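Local coordinates for protein CalsepRRP (PDB 1JY5) that belongs to the ribonuclease T2 family and may bind and cleave RNA, at residues P85-S88 against F93-S96. Numbering follows the deposited sequence.
Sequences PSSS and FDAS. Unlike the reference sequence in segment 85-88: P85 (reference Met).
S86 OG donates a hydrogen bond to D94 O at 2.7 Å, and D94 N donates one to S87 O, also at 2.7 Å. The first comes from a loop residue ahead of the strand; the second joins the two strands and is nearly straight, 163° at the hydrogen. The hydroxyl meets its carbonyl at a C=O...O angle of 138°, tilted from the carbonyl plane. The torsion of S86 explains its reach: OG stands anti to the backbone N (chi1 177°), which carries it across to the neighbouring backbone. S86 OG thus holds the carbonyl of D94 while S87 O holds its amide, so that both backbone polar groups of D94 are bonded to 85-88. S87 O also receives a CH...O contact from F93 CA at 3.3 Å and lies at the edge of the F93 ring, near its plane.

S88 and F93 form a non-hydrogen-bonded antiparallel pair, S88 CA and F93 CA being 4.0 Å apart. On the face they share, S88 CB approaches F93 CD2 at 3.8 Å, obliquely to the ring. S86 OG lies 3.6 Å from F93 CB. S87 and D94 direct their side chains to the other face, with S87 OG 3.9 Å from D94 CB. The end of D94 turns nearer to the other strand: OD2 comes within 3.5 Å of S88 C, a packing contact and not a hydrogen bond. Both S87 and D94 touch Y100, which places this face of the ribbon against helix 97-106. S96 OG accepts a hydrogen bond from A99 N. The antiparallel pairing of 87-89 with 92-94 makes this a short two-stranded beta hairpin on the surface, followed, after A95, by S96, the N-cap of helix 97-106.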
ATOM      1  N   PRO A  85      17.055   7.976   0.218  1.00 43.50           N
ATOM      2  CA  PRO A  85      18.009   6.953   0.648  1.00 43.93           C
ATOM      3  C   PRO A  85      17.532   5.560   0.246  1.00 43.13           C
ATOM      4  O   PRO A  85      16.357   5.226   0.404  1.00 41.95           O
ATOM      5  CB  PRO A  85      18.060   7.143   2.163  1.00 45.23           C
ATOM      6  CG  PRO A  85      16.688   7.644   2.486  1.00 44.90           C
ATOM      7  CD  PRO A  85      16.459   8.654   1.381  1.00 44.73           C
ATOM      8  N   SER A  86      18.447   4.758  -0.283  1.00 42.69           N
ATOM      9  CA  SER A  86      18.123   3.407  -0.720  1.00 41.02           C
ATOM     10  C   SER A  86      17.613   2.543   0.429  1.00 38.26           C
ATOM     11  O   SER A  86      18.068   2.670   1.565  1.00 39.02           O
ATOM     12  CB  SER A  86      19.357   2.756  -1.349  1.00 42.61           C
ATOM     13  OG  SER A  86      19.088   1.418  -1.730  1.00 46.60           O
ATOM     14  N   SER A  87      16.657   1.671   0.122  1.00 33.98           N
ATOM     15  CA  SER A  87      16.087   0.770   1.117  1.00 29.91           C
ATOM     16  C   SER A  87      16.816  -0.566   1.020  1.00 26.48           C
ATOM     17  O   SER A  87      17.598  -0.779   0.096  1.00 24.75           O
ATOM     18  CB  SER A  87      14.593   0.570   0.850  1.00 30.22           C
ATOM     19  OG  SER A  87      14.373   0.097  -0.470  1.00 30.39           O
ATOM     20  N   SER A  88      16.571  -1.467   1.965  1.00 23.68           N
ATOM     21  CA  SER A  88      17.238  -2.759   1.925  1.00 21.50           C
ATOM     22  C   SER A  88      16.324  -3.890   2.344  1.00 20.65           C
ATOM     23  O   SER A  88      15.412  -3.715   3.153  1.00 22.52           O
ATOM     24  CB  SER A  88      18.482  -2.758   2.822  1.00 19.90           C
ATOM     25  OG  SER A  88      18.132  -2.585   4.182  1.00 21.86           O
ATOM     26  N   PHE A  93      20.856  -3.843  -0.531  1.00 21.72           N
ATOM     27  CA  PHE A  93      20.151  -2.595  -0.777  1.00 22.94           C
ATOM     28  C   PHE A  93      19.381  -2.769  -2.074  1.00 23.35           C
ATOM     29  O   PHE A  93      19.769  -3.559  -2.937  1.00 23.93           O
ATOM     30  CB  PHE A  93      21.122  -1.415  -0.909  1.00 23.91           C
ATOM     31  CG  PHE A  93      21.745  -1.000   0.388  1.00 24.54           C
ATOM     32  CD1 PHE A  93      23.066  -1.325   0.672  1.00 24.77           C
ATOM     33  CD2 PHE A  93      20.999  -0.321   1.345  1.00 25.04           C
ATOM     34  CE1 PHE A  93      23.636  -0.981   1.894  1.00 26.29           C
ATOM     35  CE2 PHE A  93      21.558   0.027   2.571  1.00 26.89           C
ATOM     36  CZ  PHE A  93      22.880  -0.304   2.847  1.00 26.02           C
ATOM     37  N   ASP A  94      18.282  -2.038  -2.202  1.00 23.69           N
ATOM     38  CA  ASP A  94      17.450  -2.119  -3.394  1.00 26.58           C
ATOM     39  C   ASP A  94      17.523  -0.847  -4.216  1.00 26.84           C
ATOM     40  O   ASP A  94      17.604   0.254  -3.673  1.00 29.07           O
ATOM     41  CB  ASP A  94      16.001  -2.382  -2.999  1.00 25.16           C
ATOM     42  CG  ASP A  94      15.828  -3.718  -2.325  1.00 25.65           C
ATOM     43  OD1 ASP A  94      15.947  -4.745  -3.020  1.00 30.42           O
ATOM     44  OD2 ASP A  94      15.592  -3.742  -1.104  1.00 26.31           O
ATOM     45  N   ALA A  95      17.475  -1.005  -5.532  1.00 29.26           N
ATOM     46  CA  ALA A  95      17.540   0.136  -6.436  1.00 30.30           C
ATOM     47  C   ALA A  95      16.235   0.924  -6.436  1.00 28.73           C
ATOM     48  O   ALA A  95      16.198   2.076  -6.866  1.00 31.35           O
ATOM     49  CB  ALA A  95      17.853  -0.347  -7.844  1.00 31.92           C
ATOM     50  N   SER A  96      15.165   0.305  -5.946  1.00 25.02           N
ATOM     51  CA  SER A  96      13.863   0.961  -5.918  1.00 22.91           C
ATOM     52  C   SER A  96      12.894   0.255  -4.986  1.00 21.45           C
ATOM     53  O   SER A  96      13.139  -0.871  -4.543  1.00 19.50           O
ATOM     54  CB  SER A  96      13.249   0.961  -7.314  1.00 22.38           C
ATOM     55  OG  SER A  96      12.885  -0.364  -7.674  1.00 21.13           O
TER